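Local coordinates for membrane attack complex assembly inhibitor BGA71 (Borreliella bavariensis, PDB 6FMH), which inhibits assembly of the complement membrane attack complex, as an outer surface protein of a Lyme disease agent, at residues T44-A47 and N52-Q55; T85-L90 and T95-I100. One frame throughout, in Å; residues are numbered along the deposited sequence.

Interaction 1. Residues T44-A47 and N52-Q55; sequences TFKA and NLSQ
L53 has CG anti to its backbone N: chi1 (-173°) swings CG towards 44-47, and chi2 (63°) decides that CD2 is the methyl that touches F45 and K46. In F45, CG stands anti to the carbonyl carbon (chi1 -61°), and the ring leads away from L53, leaving CB as the touching atom. CG of K46 stays within touching distance.

CD2 of L53 lies 4.1 Å from CB of F45. It lies 4.2 Å from CG of K46. One methyl therefore settles against the bases of two consecutive side chains of the short helix. F45 offers its CB here and not its ring. K46 and L53 cross obliquely, touching through CG and CD2. The contact is wholly apolar, and no hydrogen bond joins the two segments. The backbones come nearest at K46 and L53, whose CA atoms are 5.9 Å apart.

The charged end of K46 has other partners. Its NZ forms a salt bridge with OE2 of E58, and a weak hydrogen bond with OD1 of N40. CG of K46 thus rests on L53 while its NZ pairs with E58 of helix 55-68. S54 follows L53 at the N-cap of that helix, and its OG accepts a hydrogen bond from N of E57.

The contact closes a short loop between helix 43-46 and helix 55-68. L53 is buried and also packs on E58 and I61 of helix 55-68, and on Y101 of helix 90-123. F45 packs on L83 of helix 73-88, while N52 and S54 pack on E14 of the second subunit.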
loop_
_atom_site.group_PDB
_atom_site.type_symbol
_atom_site.label_atom_id
_atom_site.label_comp_id
_atom_site.label_asym_id
_atom_site.label_seq_id
_atom_site.Cartn_x
_atom_site.Cartn_y
_atom_site.Cartn_z
ATOM N N THR A 44 20.103 16.136 -3.786
ATOM C CA THR A 44 20.217 16.909 -5.041
ATOM C C THR A 44 18.938 16.965 -5.900
ATOM O O THR A 44 18.610 18.022 -6.452
ATOM C CB THR A 44 21.384 16.356 -5.902
ATOM O OG1 THR A 44 22.615 16.403 -5.147
ATOM C CG2 THR A 44 21.561 17.138 -7.206
ATOM N N PHE A 45 18.197 15.869 -5.947
ATOM C CA PHE A 45 16.898 15.836 -6.662
ATOM C C PHE A 45 15.781 16.539 -5.894
ATOM O O PHE A 45 14.850 17.076 -6.494
ATOM C CB PHE A 45 16.474 14.402 -6.930
ATOM C CG PHE A 45 17.443 13.675 -7.786
ATOM C CD1 PHE A 45 17.381 13.796 -9.173
ATOM C CD2 PHE A 45 18.519 12.987 -7.206
ATOM C CE1 PHE A 45 18.319 13.194 -9.962
ATOM C CE2 PHE A 45 19.477 12.407 -8.005
ATOM C CZ PHE A 45 19.379 12.504 -9.380
ATOM N N LYS A 46 15.882 16.502 -4.562
ATOM C CA LYS A 46 14.986 17.192 -3.662
ATOM C C LYS A 46 15.142 18.690 -3.791
ATOM O O LYS A 46 14.185 19.437 -3.755
ATOM C CB LYS A 46 15.276 16.777 -2.207
ATOM C CG LYS A 46 14.608 15.491 -1.727
ATOM C CD LYS A 46 14.526 15.492 -0.220
ATOM C CE LYS A 46 13.905 14.206 0.357
ATOM N NZ LYS A 46 14.648 13.599 1.491
ATOM N N ALA A 47 16.363 19.144 -3.994
ATOM C CA ALA A 47 16.637 20.579 -4.099
ATOM C C ALA A 47 16.186 21.143 -5.438
ATOM O O ALA A 47 16.206 22.356 -5.617
ATOM C CB ALA A 47 18.115 20.854 -3.867
ATOM N N ASN A 52 9.206 17.989 -8.687
ATOM C CA ASN A 52 9.036 17.786 -7.242
ATOM C C ASN A 52 9.009 16.297 -6.946
ATOM O O ASN A 52 8.071 15.577 -7.306
ATOM C CB ASN A 52 7.769 18.466 -6.759
ATOM C CG ASN A 52 7.708 18.722 -5.240
ATOM O OD1 ASN A 52 7.720 19.890 -4.775
ATOM N ND2 ASN A 52 7.471 17.690 -4.500
ATOM N N LEU A 53 10.087 15.848 -6.327
ATOM C CA LEU A 53 10.156 14.558 -5.740
ATOM C C LEU A 53 9.377 14.557 -4.423
ATOM O O LEU A 53 9.866 14.984 -3.386
ATOM C CB LEU A 53 11.613 14.202 -5.449
ATOM C CG LEU A 53 11.952 12.806 -4.972
ATOM C CD1 LEU A 53 11.601 11.798 -6.042
ATOM C CD2 LEU A 53 13.423 12.770 -4.674
ATOM N N SER A 54 8.166 14.033 -4.460
ATOM C CA SER A 54 7.442 13.780 -3.249
ATOM C C SER A 54 8.127 12.716 -2.409
ATOM O O SER A 54 8.907 11.893 -2.902
ATOM C CB SER A 54 6.029 13.302 -3.582
ATOM O OG SER A 54 6.031 12.021 -4.152
ATOM N N GLN A 55 7.744 12.686 -1.145
ATOM C CA GLN A 55 8.256 11.703 -0.219
ATOM C C GLN A 55 7.852 10.216 -0.591
ATOM O O GLN A 55 8.570 9.263 -0.262
ATOM C CB GLN A 55 7.950 12.150 1.206
ATOM C CG GLN A 55 6.468 12.503 1.426
ATOM C CD GLN A 55 6.213 14.011 1.252
ATOM O OE1 GLN A 55 6.584 14.746 2.149
ATOM N NE2 GLN A 55 5.576 14.485 0.140
#

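Interaction 2. Residues T85-L90 and T95-I100; sequences TLYNKL and TSKEFI
Y87 meets S96 from its first side-chain carbon onwards. CB of Y87 is 3.9 Å from OG of S96. OG also lies 3.8 Å from CA of Y87. CG is anti to the backbone N (chi1 -173°), which carries the ring past the serine. CD2 is then 4.0 Å from the same OG, which sits at the ring edge, near the ring plane. Further along, CE2 is 4.5 Å from CE of K97, a loose approach oblique to the ring.

None of these is a hydrogen bond. OG of S96 has its polar partner within its own helix, the carbonyl O of R93, so it meets Y87 by packing alone.

L86 fills the other part of the contact. Its CB is 4.0 Å from CB of S96, and its CD1 is 4.4 Å from CG2 of T95. The small S96 is consistent with the close backbones, CA of L86 and CA of S96 lying 5.8 Å apart.

The R93 guanidinium adds to the closure: NE donates to O of Y87, and the group makes a cation-pi contact with the Y87 ring. L86 also packs on L176 and M180 of helix 173-183. This is packing across the short connection at K89 that joins helices 73-88 and 90-123, in an all-helical fold of the Borrelia BbCRASP-1 family.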
loop_
_atom_site.group_PDB
_atom_site.type_symbol
_atom_site.label_atom_id
_atom_site.label_comp_id
_atom_site.label_asym_id
_atom_site.label_seq_id
_atom_site.Cartn_x
_atom_site.Cartn_y
_atom_site.Cartn_z
ATOM N N THR A 85 27.129 13.660 -10.301
ATOM C CA THR A 85 27.975 14.041 -11.430
ATOM C C THR A 85 27.104 14.375 -12.659
ATOM O O THR A 85 27.251 15.437 -13.249
ATOM C CB THR A 85 28.916 12.889 -11.786
ATOM O OG1 THR A 85 29.551 12.417 -10.576
ATOM C CG2 THR A 85 29.955 13.283 -12.815
ATOM N N LEU A 86 26.221 13.452 -13.034
ATOM C CA LEU A 86 25.417 13.584 -14.250
ATOM C C LEU A 86 24.494 14.779 -14.132
ATOM O O LEU A 86 24.346 15.540 -15.095
ATOM C CB LEU A 86 24.591 12.311 -14.530
ATOM C CG LEU A 86 25.353 11.061 -14.945
ATOM C CD1 LEU A 86 24.469 9.826 -15.033
ATOM C CD2 LEU A 86 26.065 11.265 -16.262
ATOM N N TYR A 87 23.908 14.945 -12.948
ATOM C CA TYR A 87 23.009 16.052 -12.653
ATOM C C TYR A 87 23.725 17.394 -12.740
ATOM O O TYR A 87 23.202 18.355 -13.293
ATOM C CB TYR A 87 22.436 15.914 -11.236
ATOM C CG TYR A 87 21.368 16.910 -10.891
ATOM C CD1 TYR A 87 21.696 18.196 -10.439
ATOM C CD2 TYR A 87 20.038 16.589 -11.011
ATOM C CE1 TYR A 87 20.721 19.136 -10.138
ATOM C CE2 TYR A 87 19.067 17.513 -10.681
ATOM C CZ TYR A 87 19.417 18.793 -10.256
ATOM O OH TYR A 87 18.450 19.736 -9.939
ATOM N N ASN A 88 24.930 17.469 -12.198
ATOM C CA ASN A 88 25.677 18.713 -12.236
ATOM C C ASN A 88 26.239 19.101 -13.595
ATOM O O ASN A 88 26.760 20.213 -13.741
ATOM C CB ASN A 88 26.792 18.707 -11.211
ATOM C CG ASN A 88 26.273 18.705 -9.836
ATOM O OD1 ASN A 88 25.206 19.267 -9.580
ATOM N ND2 ASN A 88 26.990 18.075 -8.925
ATOM N N LYS A 89 26.150 18.214 -14.577
ATOM C CA LYS A 89 26.456 18.588 -15.945
ATOM C C LYS A 89 25.172 18.772 -16.710
ATOM O O LYS A 89 24.554 17.807 -17.133
ATOM C CB LYS A 89 27.324 17.538 -16.611
ATOM C CG LYS A 89 28.809 17.782 -16.370
ATOM C CD LYS A 89 29.337 18.776 -17.381
ATOM C CE LYS A 89 30.843 18.948 -17.280
ATOM N NZ LYS A 89 31.312 19.887 -18.335
ATOM N N LEU A 90 24.819 20.023 -16.940
ATOM C CA LEU A 90 23.592 20.377 -17.631
ATOM C C LEU A 90 23.324 19.494 -18.847
ATOM O O LEU A 90 22.250 18.917 -18.962
ATOM C CB LEU A 90 23.634 21.838 -18.037
ATOM C CG LEU A 90 23.519 22.798 -16.861
ATOM C CD1 LEU A 90 23.632 24.223 -17.349
ATOM C CD2 LEU A 90 22.274 22.635 -16.020
ATOM N N THR A 95 19.674 12.511 -18.104
ATOM C CA THR A 95 20.000 11.123 -17.983
ATOM C C THR A 95 19.903 10.642 -16.532
ATOM O O THR A 95 19.440 9.517 -16.278
ATOM C CB THR A 95 21.394 10.925 -18.534
ATOM O OG1 THR A 95 21.411 11.403 -19.886
ATOM C CG2 THR A 95 21.768 9.471 -18.507
ATOM N N SER A 96 20.274 11.494 -15.566
ATOM C CA SER A 96 20.100 11.150 -14.169
ATOM C C SER A 96 18.636 11.081 -13.860
ATOM O O SER A 96 18.167 10.185 -13.173
ATOM C CB SER A 96 20.791 12.188 -13.254
ATOM O OG SER A 96 20.350 13.506 -13.515
ATOM N N LYS A 97 17.900 12.082 -14.308
ATOM C CA LYS A 97 16.442 12.120 -14.077
ATOM C C LYS A 97 15.734 10.936 -14.698
ATOM O O LYS A 97 14.893 10.308 -14.060
ATOM C CB LYS A 97 15.844 13.408 -14.629
ATOM C CG LYS A 97 15.853 14.510 -13.637
ATOM C CD LYS A 97 15.245 15.773 -14.218
ATOM C CE LYS A 97 15.483 16.951 -13.313
ATOM N NZ LYS A 97 15.856 18.176 -14.047
ATOM N N GLU A 98 16.053 10.646 -15.946
ATOM C CA GLU A 98 15.442 9.491 -16.610
ATOM C C GLU A 98 15.739 8.180 -15.868
ATOM O O GLU A 98 14.858 7.379 -15.657
ATOM C CB GLU A 98 15.860 9.418 -18.099
ATOM C CG GLU A 98 14.910 10.220 -18.966
ATOM C CD GLU A 98 15.412 10.476 -20.371
ATOM O OE1 GLU A 98 15.934 9.540 -21.030
ATOM O OE2 GLU A 98 15.165 11.596 -20.849
ATOM N N PHE A 99 17.003 7.960 -15.503
ATOM C CA PHE A 99 17.354 6.786 -14.700
ATOM C C PHE A 99 16.413 6.668 -13.473
ATOM O O PHE A 99 15.942 5.595 -13.146
ATOM C CB PHE A 99 18.826 6.875 -14.276
ATOM C CG PHE A 99 19.238 5.817 -13.329
ATOM C CD1 PHE A 99 19.582 4.563 -13.793
ATOM C CD2 PHE A 99 19.238 6.055 -11.946
ATOM C CE1 PHE A 99 19.955 3.553 -12.893
ATOM C CE2 PHE A 99 19.590 5.046 -11.056
ATOM C CZ PHE A 99 19.948 3.797 -11.529
ATOM N N ILE A 100 16.189 7.785 -12.806
ATOM C CA ILE A 100 15.447 7.846 -11.558
ATOM C C ILE A 100 13.952 7.725 -11.793
ATOM O O ILE A 100 13.308 6.814 -11.298
ATOM C CB ILE A 100 15.773 9.173 -10.816
ATOM C CG1 ILE A 100 17.034 9.024 -9.972
ATOM C CG2 ILE A 100 14.660 9.649 -9.919
ATOM C CD1 ILE A 100 17.111 7.781 -9.131
#

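Interactions 1 and 2 follow one another along the chain and lie on the same side of its centre, with their own centres about 13 Å apart. They touch directly. The F45 ring, which turns away from L53 in interaction 1, enters interaction 2 and packs edge-to-face with Y87; CE1 of F45 is 3.9 Å from CD2 of Y87. CE1 also lies 4.1 Å from OG of S96, and CZ of F45 is 4.2 Å from CG1 of I100. T44 packs against the Y87 ring as well. Helix 43-46 is thus packed against both helices joined in interaction 2. Each contact is internal to one chain.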